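Local coordinates for hypothetical protein, similar to alpha-acetolactate decarboxylase (Staphylococcus aureus subsp. aureus, PDB 1XV2) that probably acts as a zinc-dependent alpha-acetolactate decarboxylase, converting acetolactate to acetoin with release of carbon dioxide, at residues Lys122-Arg127 against Gly188-Phe193; Lys116-Phe121 against Asp153-Ile158; Met128-Gln133 against Arg145-Lys150; Ile50-Lys55 against His178-Glu183. All coordinates share one frame; numbering follows the deposited sequence.

Contact 1. Residues Lys122-Arg127 against Gly188-Phe193; sequences KHMHVR and GHVLDF. With ZN (zinc ion), chain E.
Two antiparallel strands of the curled beta sheet meet here, and a classic beta bulge interrupts their pairing: Leu191 and Asp192 both face His125, so that His125 O takes two backbone bonds, a nearly straight one from Leu191 N (2.8 Å) and a longer one from Asp192 N. Beyond the bulge, Arg127 and His189 form a hydrogen-bonded pair. Their side chains run alongside one another, and the Arg127 guanidinium lies flat on the His189 ring, with planes 25° apart and centres 3.9 Å apart. The stack depends on a bent arginine: CG sits in the crowded position between N and C (chi1 64°), and a second bend at chi2 brings NH2 over the middle of the imidazole. That imidazole binds zinc together with His176 and His178, while its NE2 bonds to the C-terminal carboxylate of Glu237. Arg127 is held by a salt bridge to Glu48 and a bond to Gln146; its charge, close to the zinc ligand and its water, may influence the metal site. At the bulge, Leu191 CB stands over the centre of the His125 ring, only 6° off the normal, a CH-pi contact; His125 NE2 bonds to Glu148 OE1. Met124, Val126, Val190 and Phe193 occupy the buried face, where the selenium of Met124 meets Val190 CG2 at 3.9 Å. One water joins His123 NE2, His125 ND1 and Asp192 OD2, while another, itself a zinc ligand, accepts a bond from Arg127 NH2 at 3.0 Å.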
# COMPACT_ATOMS: atom_id res chain seq x y z
N LYS A 122 -8.73 -29.97 14.90
CA LYS A 122 -9.40 -30.42 16.11
C LYS A 122 -10.52 -29.45 16.44
O LYS A 122 -11.59 -29.84 16.88
CB LYS A 122 -8.42 -30.48 17.29
CG LYS A 122 -7.18 -31.30 17.01
CD LYS A 122 -6.35 -31.48 18.27
CE LYS A 122 -7.09 -32.33 19.30
NZ LYS A 122 -6.23 -32.65 20.48
N HIS A 123 -10.25 -28.17 16.21
CA HIS A 123 -11.23 -27.12 16.49
C HIS A 123 -11.18 -26.04 15.41
O HIS A 123 -10.11 -25.67 14.94
CB HIS A 123 -10.94 -26.51 17.86
CG HIS A 123 -11.84 -25.38 18.23
ND1 HIS A 123 -13.22 -25.50 18.28
CD2 HIS A 123 -11.57 -24.10 18.58
CE1 HIS A 123 -13.75 -24.35 18.65
NE2 HIS A 123 -12.77 -23.48 18.83
N MSE A 124 -12.35 -25.55 15.02
CA MSE A 124 -12.44 -24.49 14.01
C MSE A 124 -13.53 -23.54 14.46
O MSE A 124 -14.63 -23.97 14.80
CB MSE A 124 -12.76 -25.09 12.63
CG MSE A 124 -12.85 -24.07 11.49
SE MSE A 124 -11.31 -22.92 11.25
CE MSE A 124 -10.02 -24.23 10.65
N HIS A 125 -13.22 -22.25 14.46
CA HIS A 125 -14.16 -21.22 14.88
C HIS A 125 -14.16 -20.08 13.85
O HIS A 125 -13.14 -19.42 13.67
CB HIS A 125 -13.74 -20.69 16.26
CG HIS A 125 -14.63 -19.62 16.80
ND1 HIS A 125 -14.44 -19.05 18.05
CD2 HIS A 125 -15.72 -19.00 16.28
CE1 HIS A 125 -15.36 -18.13 18.26
NE2 HIS A 125 -16.15 -18.08 17.21
N VAL A 126 -15.29 -19.87 13.19
CA VAL A 126 -15.39 -18.82 12.18
C VAL A 126 -16.62 -17.94 12.37
O VAL A 126 -17.52 -18.26 13.15
CB VAL A 126 -15.50 -19.40 10.74
CG1 VAL A 126 -14.34 -20.34 10.46
CG2 VAL A 126 -16.83 -20.13 10.58
N ARG A 127 -16.64 -16.83 11.64
CA ARG A 127 -17.78 -15.94 11.65
C ARG A 127 -18.18 -15.75 10.20
O ARG A 127 -17.36 -15.96 9.29
CB ARG A 127 -17.44 -14.58 12.30
CG ARG A 127 -16.40 -13.73 11.59
CD ARG A 127 -16.98 -12.88 10.45
NE ARG A 127 -15.94 -12.12 9.75
CZ ARG A 127 -15.32 -11.05 10.25
NH1 ARG A 127 -15.64 -10.59 11.46
NH2 ARG A 127 -14.37 -10.45 9.55
N GLY A 188 -15.83 -19.73 6.55
CA GLY A 188 -15.95 -18.34 6.97
C GLY A 188 -14.62 -17.70 7.32
O GLY A 188 -13.55 -18.20 6.96
N HIS A 189 -14.69 -16.58 8.02
CA HIS A 189 -13.52 -15.83 8.47
C HIS A 189 -13.07 -16.49 9.78
O HIS A 189 -13.83 -16.51 10.74
CB HIS A 189 -13.91 -14.37 8.71
CG HIS A 189 -12.82 -13.52 9.27
ND1 HIS A 189 -11.91 -12.85 8.49
CD2 HIS A 189 -12.50 -13.22 10.56
CE1 HIS A 189 -11.09 -12.16 9.26
NE2 HIS A 189 -11.43 -12.36 10.52
N VAL A 190 -11.85 -17.02 9.80
CA VAL A 190 -11.34 -17.70 10.99
C VAL A 190 -11.05 -16.78 12.17
O VAL A 190 -10.32 -15.80 12.04
CB VAL A 190 -10.05 -18.49 10.65
CG1 VAL A 190 -9.49 -19.15 11.92
CG2 VAL A 190 -10.35 -19.54 9.60
N LEU A 191 -11.63 -17.12 13.32
CA LEU A 191 -11.43 -16.36 14.55
C LEU A 191 -10.50 -17.13 15.47
O LEU A 191 -9.77 -16.56 16.26
CB LEU A 191 -12.77 -16.14 15.28
CG LEU A 191 -13.82 -15.27 14.59
CD1 LEU A 191 -15.07 -15.20 15.47
CD2 LEU A 191 -13.25 -13.88 14.34
N ASP A 192 -10.54 -18.46 15.35
CA ASP A 192 -9.70 -19.32 16.17
C ASP A 192 -9.73 -20.73 15.60
O ASP A 192 -10.66 -21.10 14.88
CB ASP A 192 -10.21 -19.30 17.61
CG ASP A 192 -9.33 -20.09 18.57
OD1 ASP A 192 -8.11 -20.18 18.34
OD2 ASP A 192 -9.87 -20.61 19.57
N PHE A 193 -8.69 -21.51 15.90
CA PHE A 193 -8.61 -22.88 15.43
C PHE A 193 -7.50 -23.67 16.12
O PHE A 193 -6.60 -23.10 16.74
CB PHE A 193 -8.39 -22.91 13.91
CG PHE A 193 -7.03 -22.45 13.48
CD1 PHE A 193 -6.02 -23.37 13.23
CD2 PHE A 193 -6.75 -21.09 13.34
CE1 PHE A 193 -4.75 -22.94 12.85
CE2 PHE A 193 -5.48 -20.66 12.96
CZ PHE A 193 -4.48 -21.58 12.71
ZN ZN E . -12.22 -11.82 6.44
O HOH W 1 -12.83 -20.45 19.89
O HOH W 2 -14.56 -11.20 6.65
O HOH W 3 -12.72 -9.43 7.01
O HOH W 4 -13.21 -10.23 4.82

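Contact 2. Residues Lys116-Phe121 against Asp153-Ile158; sequences KIYGTF and DIRGAI
On one face of an antiparallel strand pair, the Tyr118 hydroxyl meets the NE side of the Arg155 guanidinium, the side chains crossing obliquely. The phenol oxygen accepts from Arg155 NE at 2.7 Å, and a weak second bond comes from NH2. An arginine chain extended from CG to NE reaches across to the tyrosine, whose CG is anti to the backbone N (chi1 177°); the ring and guanidinium planes are inclined by 54°. Ala157 CB lies at the edge of the Tyr118 ring, 3.6 Å from CD1. On the buried face, Ile158 CD1 approaches Phe121 CE1 to 3.6 Å, and Ile117 and Ile158 touch through their CB atoms. Behind these side chains, paired backbone bonds set the register, Ile117 with Ile158, Gly119 with Gly156 and Phe121 with Ile154; Ile158 N to Ile117 O, at 2.8 Å, is nearly straight. Gly119 adopts a phi of 151°, where a side chain would jam against the preceding carbonyl, and the chain turns there. Farther out, Asp182 bonds to Tyr118 OH, and Phe179 meets the Phe121 ring nearly at right angles. At another corner, Asp153 and Ile154 both face Phe121, a G1 beta bulge in this curled antiparallel sheet.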
# COMPACT_ATOMS: atom_id res chain seq x y z
N LYS A 116 -1.33 -21.30 3.35
CA LYS A 116 -2.31 -22.31 3.04
C LYS A 116 -2.08 -23.40 4.07
O LYS A 116 -0.97 -23.94 4.17
CB LYS A 116 -2.12 -22.85 1.63
CG LYS A 116 -3.24 -23.79 1.20
CD LYS A 116 -3.11 -24.21 -0.26
CE LYS A 116 -4.30 -25.07 -0.67
NZ LYS A 116 -4.26 -25.46 -2.10
N ILE A 117 -3.11 -23.71 4.84
CA ILE A 117 -3.03 -24.73 5.88
C ILE A 117 -4.13 -25.74 5.58
O ILE A 117 -5.31 -25.44 5.72
CB ILE A 117 -3.28 -24.11 7.27
CG1 ILE A 117 -2.27 -22.98 7.51
CG2 ILE A 117 -3.17 -25.18 8.35
CD1 ILE A 117 -2.59 -22.10 8.70
N TYR A 118 -3.73 -26.94 5.15
CA TYR A 118 -4.70 -27.98 4.80
C TYR A 118 -4.52 -29.27 5.59
O TYR A 118 -3.41 -29.75 5.77
CB TYR A 118 -4.61 -28.30 3.31
CG TYR A 118 -5.55 -29.42 2.93
CD1 TYR A 118 -6.92 -29.20 2.81
CD2 TYR A 118 -5.07 -30.73 2.78
CE1 TYR A 118 -7.80 -30.26 2.58
CE2 TYR A 118 -5.95 -31.79 2.55
CZ TYR A 118 -7.31 -31.55 2.46
OH TYR A 118 -8.18 -32.60 2.27
N GLY A 119 -5.64 -29.84 6.02
CA GLY A 119 -5.61 -31.08 6.78
C GLY A 119 -6.79 -31.18 7.73
O GLY A 119 -7.88 -30.69 7.42
N THR A 120 -6.57 -31.81 8.88
CA THR A 120 -7.63 -31.95 9.87
C THR A 120 -7.46 -30.94 11.01
O THR A 120 -6.35 -30.65 11.44
CB THR A 120 -7.64 -33.38 10.46
OG1 THR A 120 -6.34 -33.68 11.00
CG2 THR A 120 -7.99 -34.40 9.39
N PHE A 121 -8.57 -30.40 11.48
CA PHE A 121 -8.55 -29.43 12.56
C PHE A 121 -9.36 -29.92 13.73
O PHE A 121 -10.53 -30.26 13.58
CB PHE A 121 -9.12 -28.10 12.07
CG PHE A 121 -8.30 -27.45 11.00
CD1 PHE A 121 -7.26 -26.59 11.33
CD2 PHE A 121 -8.54 -27.74 9.66
CE1 PHE A 121 -6.47 -26.01 10.33
CE2 PHE A 121 -7.75 -27.17 8.66
CZ PHE A 121 -6.71 -26.31 8.99
N ASP A 153 -12.82 -31.58 14.71
CA ASP A 153 -12.31 -32.68 13.89
C ASP A 153 -12.86 -32.58 12.48
O ASP A 153 -13.50 -33.51 11.98
CB ASP A 153 -12.69 -34.01 14.52
CG ASP A 153 -12.26 -34.11 15.97
OD1 ASP A 153 -11.04 -34.03 16.23
OD2 ASP A 153 -13.14 -34.27 16.85
N ILE A 154 -12.61 -31.44 11.84
CA ILE A 154 -13.09 -31.19 10.50
C ILE A 154 -11.91 -31.10 9.54
O ILE A 154 -10.84 -30.61 9.90
CB ILE A 154 -13.90 -29.87 10.46
CG1 ILE A 154 -14.58 -29.69 9.10
CG2 ILE A 154 -12.98 -28.69 10.75
CD1 ILE A 154 -15.54 -28.51 9.07
N ARG A 155 -12.11 -31.57 8.32
CA ARG A 155 -11.06 -31.54 7.32
C ARG A 155 -11.36 -30.43 6.31
O ARG A 155 -12.48 -30.33 5.78
CB ARG A 155 -10.96 -32.90 6.62
CG ARG A 155 -9.77 -33.04 5.69
CD ARG A 155 -9.68 -34.47 5.16
NE ARG A 155 -8.76 -34.58 4.04
CZ ARG A 155 -8.62 -35.67 3.29
NH1 ARG A 155 -9.35 -36.75 3.55
NH2 ARG A 155 -7.76 -35.68 2.28
N GLY A 156 -10.37 -29.58 6.06
CA GLY A 156 -10.56 -28.48 5.13
C GLY A 156 -9.28 -27.71 4.91
O GLY A 156 -8.18 -28.20 5.19
N ALA A 157 -9.41 -26.48 4.43
CA ALA A 157 -8.24 -25.66 4.17
C ALA A 157 -8.43 -24.22 4.61
O ALA A 157 -9.51 -23.64 4.46
CB ALA A 157 -7.90 -25.69 2.68
N ILE A 158 -7.37 -23.66 5.18
CA ILE A 158 -7.37 -22.27 5.61
C ILE A 158 -6.48 -21.55 4.61
O ILE A 158 -5.40 -22.03 4.27
CB ILE A 158 -6.72 -22.08 7.00
CG1 ILE A 158 -7.60 -22.67 8.10
CG2 ILE A 158 -6.45 -20.60 7.24
CD1 ILE A 158 -7.01 -22.53 9.49

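Contact 3. Residues Met128-Gln133 against Arg145-Lys150; sequences MMPAQQ and RQPEEK
Arg145 carries its CG in the crowded position between N and C (chi1 66°), then runs extended from CG to NE, and this reach takes its guanidinium over the loop that follows strand 120-127. The two segments form an irregular antiparallel pairing between that loop and the approach to strand 148-151. Pro130 CG lies under one face of the guanidinium, offset toward the rim, and Pro130 CB is 3.5 Å from Arg145 NH1. At the edge, Arg145 NH2 gives a bond of 3.1 Å to Ala131 O, which lies within the guanidinium plane, although the donor stands well above the plane of the carbonyl. One water braces the same corner, donating to Ala131 O and accepting from Arg145 NH1. Pro130 CD also packs on Gln146 CB at 3.7 Å. Gln146, likewise crowded at chi1, stretches out so that its OE1 serves Arg127, while its NE2 bonds to Glu148 OE2. Loop 128-133 is also tied to Glu48 and Glu61, which accept from the backbone N of Met129 and Ala131. Met128, a selenomethionine, rests CB on Pro147 CG, and its bends at chi2 and chi3 bring CE within 3.7 Å of Glu149 OE1, a carboxylate salt-bridged to Arg151. At its backbone, Met128 N donates to Pro147 O at 3.2 Å.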
# COMPACT_ATOMS: atom_id res chain seq x y z
N MSE A 128 -19.44 -15.39 9.98
CA MSE A 128 -19.93 -15.14 8.63
C MSE A 128 -20.48 -13.73 8.69
O MSE A 128 -21.57 -13.50 9.22
CB MSE A 128 -21.03 -16.14 8.25
CG MSE A 128 -20.59 -17.60 8.28
SE MSE A 128 -20.82 -18.43 10.01
CE MSE A 128 -22.66 -19.00 9.84
N MSE A 129 -19.71 -12.77 8.17
CA MSE A 129 -20.13 -11.38 8.21
C MSE A 129 -21.53 -11.19 7.65
O MSE A 129 -21.80 -11.54 6.50
CB MSE A 129 -19.14 -10.51 7.42
CG MSE A 129 -19.26 -9.02 7.69
SE MSE A 129 -18.73 -8.54 9.49
CE MSE A 129 -16.84 -8.29 9.17
N PRO A 130 -22.45 -10.66 8.47
CA PRO A 130 -23.83 -10.44 8.02
C PRO A 130 -23.88 -9.28 7.02
O PRO A 130 -23.24 -8.25 7.21
CB PRO A 130 -24.57 -10.14 9.32
CG PRO A 130 -23.54 -9.45 10.14
CD PRO A 130 -22.30 -10.29 9.89
N ALA A 131 -24.64 -9.47 5.95
CA ALA A 131 -24.76 -8.46 4.91
C ALA A 131 -25.49 -7.20 5.36
O ALA A 131 -26.35 -7.24 6.25
CB ALA A 131 -25.45 -9.05 3.69
N GLN A 132 -25.13 -6.08 4.75
CA GLN A 132 -25.75 -4.79 5.03
C GLN A 132 -26.47 -4.35 3.76
O GLN A 132 -26.11 -4.77 2.66
CB GLN A 132 -24.70 -3.73 5.36
CG GLN A 132 -24.47 -3.46 6.84
CD GLN A 132 -23.60 -2.24 7.07
OE1 GLN A 132 -23.89 -1.16 6.55
NE2 GLN A 132 -22.53 -2.40 7.85
N GLN A 133 -27.49 -3.52 3.92
CA GLN A 133 -28.23 -2.99 2.78
C GLN A 133 -28.00 -1.49 2.79
O GLN A 133 -27.99 -0.86 3.85
CB GLN A 133 -29.73 -3.28 2.92
CG GLN A 133 -30.09 -4.76 2.95
CD GLN A 133 -29.60 -5.50 1.72
OE1 GLN A 133 -29.85 -5.09 0.59
NE2 GLN A 133 -28.90 -6.61 1.94
N ARG A 145 -22.72 -8.06 15.32
CA ARG A 145 -23.95 -8.84 15.28
C ARG A 145 -23.74 -10.06 14.39
O ARG A 145 -24.69 -10.72 13.98
CB ARG A 145 -25.12 -8.00 14.75
CG ARG A 145 -24.98 -7.57 13.29
CD ARG A 145 -26.10 -6.59 12.90
NE ARG A 145 -25.98 -6.12 11.52
CZ ARG A 145 -26.40 -6.79 10.45
NH1 ARG A 145 -26.98 -7.98 10.59
NH2 ARG A 145 -26.24 -6.28 9.24
N GLN A 146 -22.47 -10.35 14.11
CA GLN A 146 -22.10 -11.47 13.26
C GLN A 146 -22.39 -12.83 13.88
O GLN A 146 -22.28 -13.01 15.10
CB GLN A 146 -20.61 -11.43 12.94
CG GLN A 146 -19.73 -11.61 14.17
CD GLN A 146 -18.25 -11.49 13.87
OE1 GLN A 146 -17.84 -10.73 12.99
NE2 GLN A 146 -17.43 -12.22 14.62
N PRO A 147 -22.77 -13.80 13.05
CA PRO A 147 -23.04 -15.13 13.60
C PRO A 147 -21.68 -15.84 13.61
O PRO A 147 -20.78 -15.48 12.84
CB PRO A 147 -24.02 -15.72 12.60
CG PRO A 147 -23.57 -15.13 11.31
CD PRO A 147 -23.31 -13.68 11.69
N GLU A 148 -21.52 -16.82 14.49
CA GLU A 148 -20.28 -17.57 14.58
C GLU A 148 -20.62 -19.05 14.69
O GLU A 148 -21.59 -19.42 15.36
CB GLU A 148 -19.48 -17.11 15.81
CG GLU A 148 -18.83 -15.73 15.65
CD GLU A 148 -18.23 -15.19 16.95
OE1 GLU A 148 -17.68 -15.99 17.73
OE2 GLU A 148 -18.31 -13.96 17.18
N GLU A 149 -19.85 -19.88 14.02
CA GLU A 149 -20.08 -21.32 14.03
C GLU A 149 -18.76 -22.04 14.28
O GLU A 149 -17.73 -21.69 13.71
CB GLU A 149 -20.69 -21.78 12.70
CG GLU A 149 -21.78 -22.83 12.84
CD GLU A 149 -22.22 -23.42 11.51
OE1 GLU A 149 -22.49 -22.65 10.57
OE2 GLU A 149 -22.28 -24.67 11.40
N LYS A 150 -18.81 -23.05 15.15
CA LYS A 150 -17.64 -23.83 15.49
C LYS A 150 -17.82 -25.28 15.08
O LYS A 150 -18.94 -25.79 15.06
CB LYS A 150 -17.38 -23.77 17.00
CG LYS A 150 -17.34 -22.36 17.57
CD LYS A 150 -17.11 -22.39 19.07
CE LYS A 150 -17.24 -21.01 19.69
NZ LYS A 150 -17.15 -21.06 21.18
O HOH W 5 -27.77 -9.02 7.83

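Contact 4. Residues Ile50-Lys55 against His178-Glu183; sequences IFLDGK and HFADDE. With ZN (zinc ion), chain E.
The His178 imidazole presents its edges to its main partners: one of the zinc-bound waters lies in the ring plane, and Ile50 CG1 also lies at the edge, near that plane. The rings of His176 and His189, its fellow zinc ligands, meet it steeply inclined. Here strand 48-52 of the seven-stranded mixed sheet crosses strand 174-181 of the curled antiparallel sheet, their axes 7.6 Å apart at an angle of 59°, so the contact joins the two large sheets of the fold by side chains rather than by strand pairing. Ile50 is the principal wedge. Its CG1, anti to the carbonyl carbon (chi1 -55°), comes down on His178 CB at 3.6 Å and lies 3.7 Å from Phe179 O, while the other branch, CG2, points to Ala180 CB. Leu52 CD2 reaches Ala180 CB at 4.4 Å from farther along the strand, where a type I' turn, Leu52 to Lys55, begins and reverses the chain into strand 55-59. Val159 of a neighbouring strand packs against both Ile50 and Leu52; the wedge is buried, and the two side chains meet mostly carbon atoms. Strand 48-52 also steers the ligand: Val49 O accepts a bond from His178 ND1, which, with the zinc bond, helps fix the rotation of the ring and probably strengthens NE2 as a donor to the metal. With CG of His178 likewise anti to the carbonyl carbon (chi1 -75°), the imidazole extends past Ile50, and NE2 binds the zinc ion at 2.2 Å.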
# COMPACT_ATOMS: atom_id res chain seq x y z
N ILE A 50 -13.98 -17.23 -0.18
CA ILE A 50 -12.73 -17.98 -0.07
C ILE A 50 -12.32 -18.41 -1.48
O ILE A 50 -13.05 -19.14 -2.14
CB ILE A 50 -12.87 -19.27 0.79
CG1 ILE A 50 -13.42 -18.94 2.17
CG2 ILE A 50 -11.51 -19.93 0.93
CD1 ILE A 50 -14.93 -18.79 2.21
N PHE A 51 -11.17 -17.93 -1.93
CA PHE A 51 -10.67 -18.31 -3.25
C PHE A 51 -9.79 -19.53 -3.01
O PHE A 51 -8.74 -19.43 -2.37
CB PHE A 51 -9.84 -17.18 -3.87
CG PHE A 51 -10.65 -15.97 -4.26
CD1 PHE A 51 -11.68 -16.07 -5.19
CD2 PHE A 51 -10.38 -14.72 -3.70
CE1 PHE A 51 -12.43 -14.95 -5.56
CE2 PHE A 51 -11.12 -13.60 -4.07
CZ PHE A 51 -12.15 -13.72 -5.00
N LEU A 52 -10.23 -20.68 -3.51
CA LEU A 52 -9.50 -21.92 -3.31
C LEU A 52 -9.39 -22.74 -4.59
O LEU A 52 -10.40 -23.12 -5.18
CB LEU A 52 -10.18 -22.75 -2.22
CG LEU A 52 -9.44 -23.98 -1.72
CD1 LEU A 52 -8.11 -23.57 -1.11
CD2 LEU A 52 -10.31 -24.70 -0.69
N ASP A 53 -8.16 -23.01 -5.01
CA ASP A 53 -7.91 -23.78 -6.22
C ASP A 53 -8.63 -23.18 -7.43
O ASP A 53 -9.27 -23.90 -8.20
CB ASP A 53 -8.37 -25.23 -6.03
CG ASP A 53 -7.59 -25.96 -4.96
OD1 ASP A 53 -6.34 -25.97 -5.02
OD2 ASP A 53 -8.22 -26.55 -4.06
N GLY A 54 -8.52 -21.86 -7.60
CA GLY A 54 -9.15 -21.20 -8.72
C GLY A 54 -10.66 -21.10 -8.67
O GLY A 54 -11.28 -20.53 -9.56
N LYS A 55 -11.27 -21.66 -7.63
CA LYS A 55 -12.72 -21.61 -7.48
C LYS A 55 -13.08 -20.56 -6.43
O LYS A 55 -12.29 -20.27 -5.54
CB LYS A 55 -13.26 -22.98 -7.05
CG LYS A 55 -12.70 -24.15 -7.85
CD LYS A 55 -12.96 -24.01 -9.34
CE LYS A 55 -14.45 -24.03 -9.64
NZ LYS A 55 -15.10 -25.29 -9.18
N HIS A 178 -9.32 -17.24 6.00
CA HIS A 178 -10.67 -17.78 5.86
C HIS A 178 -10.54 -19.29 5.76
O HIS A 178 -9.47 -19.80 5.42
CB HIS A 178 -11.35 -17.24 4.59
CG HIS A 178 -11.79 -15.81 4.70
ND1 HIS A 178 -12.50 -15.18 3.70
CD2 HIS A 178 -11.64 -14.90 5.69
CE1 HIS A 178 -12.76 -13.94 4.07
NE2 HIS A 178 -12.25 -13.74 5.27
N PHE A 179 -11.63 -20.00 6.03
CA PHE A 179 -11.63 -21.45 5.98
C PHE A 179 -12.76 -22.00 5.11
O PHE A 179 -13.82 -21.38 4.98
CB PHE A 179 -11.79 -22.01 7.40
CG PHE A 179 -11.88 -23.51 7.47
CD1 PHE A 179 -10.73 -24.30 7.37
CD2 PHE A 179 -13.11 -24.14 7.63
CE1 PHE A 179 -10.82 -25.69 7.44
CE2 PHE A 179 -13.21 -25.53 7.70
CZ PHE A 179 -12.05 -26.31 7.60
N ALA A 180 -12.51 -23.16 4.52
CA ALA A 180 -13.50 -23.86 3.69
C ALA A 180 -13.24 -25.35 3.90
O ALA A 180 -12.14 -25.84 3.66
CB ALA A 180 -13.33 -23.49 2.21
N ASP A 181 -14.27 -26.06 4.36
CA ASP A 181 -14.13 -27.49 4.60
C ASP A 181 -14.22 -28.28 3.30
O ASP A 181 -14.83 -27.82 2.33
CB ASP A 181 -15.18 -27.96 5.62
CG ASP A 181 -16.56 -28.15 5.00
OD1 ASP A 181 -16.93 -27.40 4.07
OD2 ASP A 181 -17.30 -29.04 5.48
N ASP A 182 -13.60 -29.45 3.28
CA ASP A 182 -13.59 -30.32 2.11
C ASP A 182 -14.99 -30.57 1.56
O ASP A 182 -15.17 -30.63 0.35
CB ASP A 182 -12.93 -31.66 2.46
CG ASP A 182 -11.41 -31.58 2.45
OD1 ASP A 182 -10.87 -30.50 2.78
OD2 ASP A 182 -10.76 -32.59 2.12
N GLU A 183 -15.97 -30.70 2.45
CA GLU A 183 -17.34 -30.93 2.03
C GLU A 183 -17.97 -29.72 1.35
O GLU A 183 -19.09 -29.81 0.84
CB GLU A 183 -18.22 -31.32 3.22
CG GLU A 183 -17.94 -32.69 3.79
CD GLU A 183 -18.93 -33.07 4.87
OE1 GLU A 183 -18.81 -34.18 5.44
OE2 GLU A 183 -19.84 -32.26 5.15
ZN ZN E . -12.22 -11.82 6.44
O HOH W 2 -14.56 -11.20 6.65
O HOH W 3 -12.72 -9.43 7.01
O HOH W 4 -13.21 -10.23 4.82

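Contacts 1 and 4 are buried and share the zinc ion with its three waters, yet differ in chemistry: backbone pairing and a guanidinium-imidazole stack within one sheet in contact 1, apolar wedging between two sheets in contact 4. Contact 2, partly buried, extends the same curled sheet; its Ile158 and Phe121 pack against Met124 and Phe193 of contact 1, and its Tyr118 bonds to Asp182 of segment 178-183. Contact 3 is also partly buried but lacks regular pairing, relying on prolines and an arginine near the surface. Its Gln146 supports Arg127, itself stacked on a zinc ligand, and its Glu148 holds His125 of contact 1, whereas it does not touch contact 4.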